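Local coordinates for arginine kinase (PDB 4RF6), which catalyses the reversible transfer of a phosphoryl group from ATP to L-arginine, giving N(omega)-phospho-L-arginine and ADP, at residues A[162-170]-A[252-263]; A[414-422]-A[551-559]. All coordinates share one frame; numbering follows the deposited sequence.

Contact 1: residues A[162-170]-A[252-263]; sequences VLTSLTGDL and RLCRAVNEIDKK
D169 meets the helix 252-263 through R255. Both carboxylate oxygens share one nitrogen: R255 NH2 lies 2.6 Å from D169 OD1 and 2.7 Å from D169 OD2. The flat groups are nearly coplanar, 29° apart, and the carboxylate sits at the guanidinium edge. The salt bridge is close, but its two hydrogen bonds are bent and weak. D169 OD2 also accepts from a water, 2.8 Å away, which takes a weak bond from R252 NH1. The main partners of R252 lie elsewhere: NH2 forms a salt bridge with E241, and NE donates to T224 O. The backbone oxygens of D169 and L170 are satisfied by N220 and Y218.

Next to these charges the contact is apolar. L170 CD2 rests on R252 CG at 3.6 Å, while L170 CD1 reaches A256 CB at 3.8 Å. Farther along the helix, with CG1 anti to the backbone N (chi1 171°), V162 spreads its methyls: CG1 packs on I260 CG1 at 3.7 Å and CG2 meets K263 CB. L163 CD2 touches I260 CD1. V162 O takes two bonds, from S165 N and S165 OG. Within the helix, K263 NZ makes a salt bridge to E259 OE2 (2.9 Å).

Helix 246-264 packs on the antiparallel sheet through L253 and V257, as in the catalytic domain of phosphagen kinases, and also against the end of helix 149-163 and the loop to edge strand 172-176.

Contact 2: residues A[414-422]-A[551-559]; sequences NSGVENLDS and DRFLEAAGV
S415 and A556 bring two helices together, their CA atoms 4.6 Å apart. A556 CB packs against S415 CA and E418 CB, and A557 CB lies near S415 CB. The axes of helices 414-418 and 552-557 approach to 8.0 Å at an angle of 126°.

Three side chains of 414-422 donate to backbone oxygens of the short helix. S415 OG donates to F553 O over 2.6 Å, in the carbonyl plane and on a lone pair. N414 ND2 reaches A556 O in a nearly straight bond of 2.9 Å. N419, just past the end of helix 414-418, turns ND2 back to S415 O and bonds R552 O only weakly. The short helix is capped at both ends: D551 OD1 accepts from F553 N and L554 N as N-cap, and G558 closes a Schellman motif. The contact joins helix 409-418 of the N-terminal domain to helix 552-557 of the C-terminal domain in the second kinase repeat.

The charged pair, D421 with R552, is end-on and nearly coplanar, with R552 NH1 to D421 OD1 at 2.8 Å and R552 NH2 to D421 OD2 at 3.2 Å. NH1 also donates to N419 OD1. The R552 chain runs extended from CG to NE to reach D421.

F553 CZ lies over one guanidinium face of R552, near its rim. F553 CE1 touches N419 CB at 3.6 Å, and D421 OD2 lies at the ring edge.

Overall arrangement
Contact 1 closes before contact 2 opens along the chain. Their centres are 44 Å apart, on opposite sides of the chain's centre, and their nearest atoms are about 21 Å apart. They share no helix, strand or sheet. Contact 1 belongs to the first repeat, 4-369, and lies within its catalytic domain, beside the eight-stranded antiparallel sheet that includes strands 127-136 and 235-242. Contact 2 belongs to the second repeat, 370-718, and ties helix 409-418 of the N-terminal domain to helix 552-557 of the C-terminal domain. One contact is internal to a domain and the other spans two, within a single-chain protein of two tandem kinase units.

Contact 1: residues A[162-170]-A[252-263]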
loop_
_atom_site.group_PDB
_atom_site.type_symbol
_atom_site.label_atom_id
_atom_site.label_comp_id
_atom_site.label_asym_id
_atom_site.label_seq_id
_atom_site.Cartn_x
_atom_site.Cartn_y
_atom_site.Cartn_z
ATOM N N VAL A 162 26.029 -7.605 -11.983
ATOM C CA VAL A 162 25.875 -6.239 -11.499
ATOM C C VAL A 162 24.808 -6.184 -10.413
ATOM O O VAL A 162 25.016 -5.588 -9.353
ATOM C CB VAL A 162 25.499 -5.259 -12.629
ATOM C CG1 VAL A 162 25.141 -3.903 -12.055
ATOM C CG2 VAL A 162 26.636 -5.116 -13.618
ATOM N N LEU A 163 23.668 -6.814 -10.677
ATOM C CA LEU A 163 22.539 -6.756 -9.752
ATOM C C LEU A 163 22.882 -7.314 -8.372
ATOM O O LEU A 163 22.585 -6.685 -7.357
ATOM C CB LEU A 163 21.307 -7.458 -10.335
ATOM C CG LEU A 163 20.649 -6.794 -11.546
ATOM C CD1 LEU A 163 19.376 -7.524 -11.956
ATOM C CD2 LEU A 163 20.356 -5.326 -11.275
ATOM N N THR A 164 23.519 -8.483 -8.333
ATOM C CA THR A 164 23.905 -9.098 -7.061
ATOM C C THR A 164 25.052 -8.360 -6.354
ATOM O O THR A 164 25.454 -8.736 -5.249
ATOM C CB THR A 164 24.247 -10.603 -7.219
ATOM O OG1 THR A 164 25.207 -10.779 -8.268
ATOM C CG2 THR A 164 22.998 -11.405 -7.552
ATOM N N SER A 165 25.565 -7.306 -6.983
ATOM C CA SER A 165 26.608 -6.486 -6.372
ATOM C C SER A 165 26.003 -5.288 -5.638
ATOM O O SER A 165 26.661 -4.653 -4.814
ATOM C CB SER A 165 27.600 -5.991 -7.430
ATOM O OG SER A 165 27.129 -4.810 -8.060
ATOM N N LEU A 166 24.742 -4.994 -5.944
ATOM C CA LEU A 166 24.045 -3.839 -5.381
ATOM C C LEU A 166 23.986 -3.888 -3.856
ATOM O O LEU A 166 23.793 -4.957 -3.271
ATOM C CB LEU A 166 22.627 -3.756 -5.953
ATOM C CG LEU A 166 22.498 -3.542 -7.461
ATOM C CD1 LEU A 166 21.047 -3.656 -7.913
ATOM C CD2 LEU A 166 23.071 -2.197 -7.855
ATOM N N THR A 167 24.142 -2.726 -3.221
ATOM C CA THR A 167 24.176 -2.626 -1.763
ATOM C C THR A 167 23.032 -1.778 -1.209
ATOM O O THR A 167 22.313 -1.113 -1.961
ATOM C CB THR A 167 25.516 -2.031 -1.274
ATOM O OG1 THR A 167 25.715 -0.738 -1.864
ATOM C CG2 THR A 167 26.679 -2.940 -1.652
ATOM N N GLY A 168 22.870 -1.807 0.111
ATOM C CA GLY A 168 21.862 -0.999 0.774
ATOM C C GLY A 168 20.441 -1.384 0.425
ATOM O O GLY A 168 20.087 -2.563 0.455
ATOM N N ASP A 169 19.621 -0.389 0.094
ATOM C CA ASP A 169 18.216 -0.646 -0.204
ATOM C C ASP A 169 18.024 -1.367 -1.537
ATOM O O ASP A 169 16.954 -1.924 -1.790
ATOM C CB ASP A 169 17.399 0.652 -0.166
ATOM C CG ASP A 169 17.765 1.606 -1.284
ATOM O OD1 ASP A 169 18.913 1.543 -1.774
ATOM O OD2 ASP A 169 16.908 2.430 -1.666
ATOM N N LEU A 170 19.051 -1.353 -2.386
ATOM C CA LEU A 170 18.984 -2.039 -3.679
ATOM C C LEU A 170 19.389 -3.512 -3.577
ATOM O O LEU A 170 19.197 -4.290 -4.519
ATOM C CB LEU A 170 19.839 -1.317 -4.728
ATOM C CG LEU A 170 19.226 -0.052 -5.333
ATOM C CD1 LEU A 170 20.197 0.643 -6.264
ATOM C CD2 LEU A 170 17.939 -0.383 -6.074
ATOM N N ARG A 252 16.356 6.008 -6.489
ATOM C CA ARG A 252 16.612 4.573 -6.413
ATOM C C ARG A 252 16.745 3.974 -7.813
ATOM O O ARG A 252 17.639 3.160 -8.069
ATOM C CB ARG A 252 15.490 3.884 -5.622
ATOM C CG ARG A 252 15.631 2.371 -5.480
ATOM C CD ARG A 252 14.693 1.815 -4.411
ATOM N NE ARG A 252 13.284 2.049 -4.729
ATOM C CZ ARG A 252 12.490 2.889 -4.067
ATOM N NH1 ARG A 252 12.954 3.581 -3.036
ATOM N NH2 ARG A 252 11.223 3.030 -4.434
ATOM N N LEU A 253 15.864 4.392 -8.721
ATOM C CA LEU A 253 15.930 3.932 -10.106
ATOM C C LEU A 253 17.274 4.292 -10.726
ATOM O O LEU A 253 17.978 3.427 -11.262
ATOM C CB LEU A 253 14.802 4.540 -10.942
ATOM C CG LEU A 253 14.809 4.110 -12.411
ATOM C CD1 LEU A 253 14.646 2.604 -12.521
ATOM C CD2 LEU A 253 13.730 4.824 -13.215
ATOM N N CYS A 254 17.625 5.572 -10.641
ATOM C CA CYS A 254 18.858 6.071 -11.239
ATOM C C CYS A 254 20.093 5.369 -10.692
ATOM O O CYS A 254 20.971 4.962 -11.458
ATOM C CB CYS A 254 18.967 7.580 -11.047
ATOM S SG CYS A 254 17.853 8.488 -12.137
ATOM N N ARG A 255 20.148 5.221 -9.371
ATOM C CA ARG A 255 21.257 4.530 -8.716
ATOM C C ARG A 255 21.537 3.174 -9.362
ATOM O O ARG A 255 22.683 2.848 -9.674
ATOM C CB ARG A 255 20.972 4.361 -7.222
ATOM C CG ARG A 255 21.837 5.235 -6.316
ATOM C CD ARG A 255 21.042 5.757 -5.126
ATOM N NE ARG A 255 20.357 4.678 -4.419
ATOM C CZ ARG A 255 19.211 4.824 -3.762
ATOM N NH1 ARG A 255 18.613 6.006 -3.715
ATOM N NH2 ARG A 255 18.660 3.784 -3.156
ATOM N N ALA A 256 20.482 2.396 -9.589
ATOM C CA ALA A 256 20.635 1.067 -10.179
ATOM C C ALA A 256 20.985 1.120 -11.664
ATOM O O ALA A 256 21.863 0.386 -12.125
ATOM C CB ALA A 256 19.381 0.243 -9.962
ATOM N N VAL A 257 20.283 1.970 -12.412
ATOM C CA VAL A 257 20.455 2.042 -13.861
ATOM C C VAL A 257 21.842 2.566 -14.238
ATOM O O VAL A 257 22.500 2.028 -15.134
ATOM C CB VAL A 257 19.358 2.906 -14.525
ATOM C CG1 VAL A 257 19.642 3.082 -16.012
ATOM C CG2 VAL A 257 17.977 2.273 -14.318
ATOM N N ASN A 258 22.288 3.611 -13.548
ATOM C CA ASN A 258 23.610 4.174 -13.806
ATOM C C ASN A 258 24.741 3.180 -13.522
ATOM O O ASN A 258 25.742 3.146 -14.239
ATOM C CB ASN A 258 23.800 5.485 -13.029
ATOM C CG ASN A 258 22.989 6.632 -13.611
ATOM O OD1 ASN A 258 22.742 6.682 -14.815
ATOM N ND2 ASN A 258 22.571 7.560 -12.755
ATOM N N GLU A 259 24.572 2.363 -12.485
ATOM C CA GLU A 259 25.551 1.325 -12.164
ATOM C C GLU A 259 25.638 0.273 -13.272
ATOM O O GLU A 259 26.732 -0.118 -13.692
ATOM C CB GLU A 259 25.227 0.659 -10.821
ATOM C CG GLU A 259 26.139 -0.515 -10.470
ATOM C CD GLU A 259 27.613 -0.133 -10.401
ATOM O OE1 GLU A 259 27.923 1.057 -10.178
ATOM O OE2 GLU A 259 28.467 -1.033 -10.568
ATOM N N ILE A 260 24.480 -0.182 -13.738
ATOM C CA ILE A 260 24.422 -1.094 -14.872
ATOM C C ILE A 260 25.053 -0.429 -16.097
ATOM O O ILE A 260 25.861 -1.041 -16.796
ATOM C CB ILE A 260 22.972 -1.518 -15.185
ATOM C CG1 ILE A 260 22.392 -2.358 -14.044
ATOM C CG2 ILE A 260 22.913 -2.297 -16.487
ATOM C CD1 ILE A 260 20.890 -2.645 -14.171
ATOM N N ASP A 261 24.685 0.829 -16.343
ATOM C CA ASP A 261 25.221 1.592 -17.467
ATOM C C ASP A 261 26.748 1.649 -17.395
ATOM O O ASP A 261 27.441 1.337 -18.369
ATOM C CB ASP A 261 24.636 3.013 -17.472
ATOM C CG ASP A 261 24.858 3.741 -18.795
ATOM O OD1 ASP A 261 25.674 3.266 -19.615
ATOM O OD2 ASP A 261 24.213 4.795 -19.006
ATOM N N LYS A 262 27.259 2.046 -16.232
ATOM C CA LYS A 262 28.699 2.123 -15.990
ATOM C C LYS A 262 29.422 0.815 -16.330
ATOM O O LYS A 262 30.395 0.811 -17.085
ATOM C CB LYS A 262 28.951 2.483 -14.523
ATOM C CG LYS A 262 30.409 2.417 -14.101
ATOM C CD LYS A 262 30.539 2.466 -12.584
ATOM C CE LYS A 262 31.807 3.187 -12.164
ATOM N NZ LYS A 262 31.898 3.324 -10.684
ATOM N N LYS A 263 28.930 -0.290 -15.780
ATOM C CA LYS A 263 29.594 -1.578 -15.922
ATOM C C LYS A 263 29.353 -2.244 -17.276
ATOM O O LYS A 263 30.190 -3.018 -17.746
ATOM C CB LYS A 263 29.160 -2.524 -14.798
ATOM C CG LYS A 263 29.603 -2.092 -13.401
ATOM C CD LYS A 263 31.127 -2.144 -13.267
ATOM C CE LYS A 263 31.591 -1.737 -11.871
ATOM N NZ LYS A 263 30.908 -2.533 -10.813
HETATM O O HOH W 1 15.220 4.626 -1.042
#

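Contact 2: residues A[414-422]-A[551-559]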
loop_
_atom_site.group_PDB
_atom_site.type_symbol
_atom_site.label_atom_id
_atom_site.label_comp_id
_atom_site.label_asym_id
_atom_site.label_seq_id
_atom_site.Cartn_x
_atom_site.Cartn_y
_atom_site.Cartn_z
ATOM N N ASN A 414 -14.192 14.522 10.628
ATOM C CA ASN A 414 -14.594 14.040 9.303
ATOM C C ASN A 414 -15.450 12.769 9.305
ATOM O O ASN A 414 -16.471 12.702 8.622
ATOM C CB ASN A 414 -13.379 13.874 8.379
ATOM C CG ASN A 414 -13.780 13.637 6.935
ATOM O OD1 ASN A 414 -14.283 14.544 6.265
ATOM N ND2 ASN A 414 -13.571 12.413 6.448
ATOM N N SER A 415 -15.049 11.769 10.083
ATOM C CA SER A 415 -15.784 10.509 10.112
ATOM C C SER A 415 -17.213 10.681 10.621
ATOM O O SER A 415 -18.122 9.965 10.192
ATOM C CB SER A 415 -15.051 9.479 10.966
ATOM O OG SER A 415 -15.585 8.185 10.752
ATOM N N GLY A 416 -17.409 11.621 11.544
ATOM C CA GLY A 416 -18.737 11.891 12.074
ATOM C C GLY A 416 -19.560 12.739 11.122
ATOM O O GLY A 416 -20.794 12.724 11.165
ATOM N N VAL A 417 -18.873 13.489 10.266
ATOM C CA VAL A 417 -19.539 14.263 9.223
ATOM C C VAL A 417 -19.930 13.353 8.049
ATOM O O VAL A 417 -21.020 13.494 7.485
ATOM C CB VAL A 417 -18.678 15.458 8.755
ATOM C CG1 VAL A 417 -19.270 16.111 7.514
ATOM C CG2 VAL A 417 -18.553 16.489 9.865
ATOM N N GLU A 418 -19.054 12.409 7.698
ATOM C CA GLU A 418 -19.348 11.459 6.621
ATOM C C GLU A 418 -20.296 10.346 7.066
ATOM O O GLU A 418 -21.097 9.843 6.275
ATOM C CB GLU A 418 -18.059 10.852 6.052
ATOM C CG GLU A 418 -17.194 11.831 5.271
ATOM C CD GLU A 418 -17.887 12.387 4.031
ATOM O OE1 GLU A 418 -18.750 11.689 3.457
ATOM O OE2 GLU A 418 -17.557 13.523 3.636
ATOM N N ASN A 419 -20.196 9.957 8.332
ATOM C CA ASN A 419 -21.071 8.935 8.885
ATOM C C ASN A 419 -22.010 9.512 9.948
ATOM O O ASN A 419 -21.725 9.444 11.144
ATOM C CB ASN A 419 -20.250 7.777 9.460
ATOM C CG ASN A 419 -19.346 7.129 8.422
ATOM O OD1 ASN A 419 -19.775 6.251 7.669
ATOM N ND2 ASN A 419 -18.089 7.563 8.376
ATOM N N LEU A 420 -23.135 10.063 9.494
ATOM C CA LEU A 420 -24.102 10.751 10.354
ATOM C C LEU A 420 -24.586 9.890 11.519
ATOM O O LEU A 420 -24.991 10.410 12.562
ATOM C CB LEU A 420 -25.305 11.209 9.526
ATOM C CG LEU A 420 -25.028 12.119 8.330
ATOM C CD1 LEU A 420 -25.851 11.710 7.116
ATOM C CD2 LEU A 420 -25.326 13.552 8.696
ATOM N N ASP A 421 -24.532 8.575 11.336
ATOM C CA ASP A 421 -25.017 7.631 12.334
ATOM C C ASP A 421 -23.927 7.187 13.310
ATOM O O ASP A 421 -24.080 6.175 14.001
ATOM C CB ASP A 421 -25.601 6.398 11.644
ATOM C CG ASP A 421 -24.524 5.481 11.088
ATOM O OD1 ASP A 421 -23.661 5.963 10.321
ATOM O OD2 ASP A 421 -24.530 4.282 11.439
ATOM N N SER A 422 -22.821 7.924 13.356
ATOM C CA SER A 422 -21.758 7.615 14.308
ATOM C C SER A 422 -22.248 7.939 15.716
ATOM O O SER A 422 -23.131 8.786 15.891
ATOM C CB SER A 422 -20.498 8.433 14.012
ATOM O OG SER A 422 -20.317 8.644 12.624
ATOM N N ASP A 551 -13.577 -0.497 8.889
ATOM C CA ASP A 551 -14.894 -0.163 8.354
ATOM C C ASP A 551 -14.991 1.296 7.904
ATOM O O ASP A 551 -13.999 2.026 7.941
ATOM C CB ASP A 551 -16.005 -0.515 9.352
ATOM C CG ASP A 551 -15.927 0.284 10.647
ATOM O OD1 ASP A 551 -15.409 1.425 10.659
ATOM O OD2 ASP A 551 -16.416 -0.241 11.667
ATOM N N ARG A 552 -16.188 1.719 7.496
ATOM C CA ARG A 552 -16.397 3.065 6.961
ATOM C C ARG A 552 -16.084 4.170 7.973
ATOM O O ARG A 552 -15.805 5.306 7.587
ATOM C CB ARG A 552 -17.833 3.230 6.457
ATOM C CG ARG A 552 -18.890 3.076 7.548
ATOM C CD ARG A 552 -20.304 2.994 6.976
ATOM N NE ARG A 552 -21.226 2.354 7.915
ATOM C CZ ARG A 552 -22.075 3.003 8.709
ATOM N NH1 ARG A 552 -22.145 4.332 8.687
ATOM N NH2 ARG A 552 -22.864 2.316 9.525
ATOM N N PHE A 553 -16.156 3.852 9.260
ATOM C CA PHE A 553 -15.867 4.856 10.281
ATOM C C PHE A 553 -14.366 5.106 10.318
ATOM O O PHE A 553 -13.920 6.253 10.367
ATOM C CB PHE A 553 -16.379 4.410 11.654
ATOM C CG PHE A 553 -17.867 4.208 11.707
ATOM C CD1 PHE A 553 -18.728 5.297 11.763
ATOM C CD2 PHE A 553 -18.403 2.929 11.701
ATOM C CE1 PHE A 553 -20.096 5.112 11.805
ATOM C CE2 PHE A 553 -19.770 2.733 11.744
ATOM C CZ PHE A 553 -20.620 3.823 11.797
ATOM N N LEU A 554 -13.598 4.022 10.279
ATOM C CA LEU A 554 -12.142 4.105 10.200
ATOM C C LEU A 554 -11.666 4.668 8.860
ATOM O O LEU A 554 -10.728 5.472 8.807
ATOM C CB LEU A 554 -11.528 2.728 10.462
ATOM C CG LEU A 554 -11.810 2.232 11.881
ATOM C CD1 LEU A 554 -11.222 0.852 12.157
ATOM C CD2 LEU A 554 -11.290 3.241 12.885
ATOM N N GLU A 555 -12.310 4.240 7.778
ATOM C CA GLU A 555 -11.998 4.759 6.449
ATOM C C GLU A 555 -12.095 6.280 6.410
ATOM O O GLU A 555 -11.184 6.963 5.926
ATOM C CB GLU A 555 -12.928 4.139 5.400
ATOM C CG GLU A 555 -12.720 4.685 3.990
ATOM C CD GLU A 555 -11.376 4.297 3.390
ATOM O OE1 GLU A 555 -10.880 3.191 3.687
ATOM O OE2 GLU A 555 -10.820 5.103 2.616
ATOM N N ALA A 556 -13.190 6.820 6.940
ATOM C CA ALA A 556 -13.404 8.268 6.886
ATOM C C ALA A 556 -12.505 9.017 7.874
ATOM O O ALA A 556 -12.268 10.216 7.731
ATOM C CB ALA A 556 -14.867 8.599 7.125
ATOM N N ALA A 557 -12.015 8.305 8.882
ATOM C CA ALA A 557 -11.142 8.900 9.889
ATOM C C ALA A 557 -9.706 8.990 9.382
ATOM O O ALA A 557 -8.870 9.656 9.990
ATOM C CB ALA A 557 -11.194 8.088 11.175
ATOM N N GLY A 558 -9.415 8.297 8.285
ATOM C CA GLY A 558 -8.074 8.308 7.721
ATOM C C GLY A 558 -7.218 7.157 8.213
ATOM O O GLY A 558 -6.004 7.123 7.984
ATOM N N VAL A 559 -7.856 6.212 8.893
ATOM C CA VAL A 559 -7.164 5.082 9.519
ATOM C C VAL A 559 -6.690 4.021 8.509
ATOM O O VAL A 559 -5.681 3.341 8.735
ATOM C CB VAL A 559 -8.061 4.458 10.618
ATOM C CG1 VAL A 559 -7.497 3.140 11.127
ATOM C CG2 VAL A 559 -8.226 5.437 11.775
#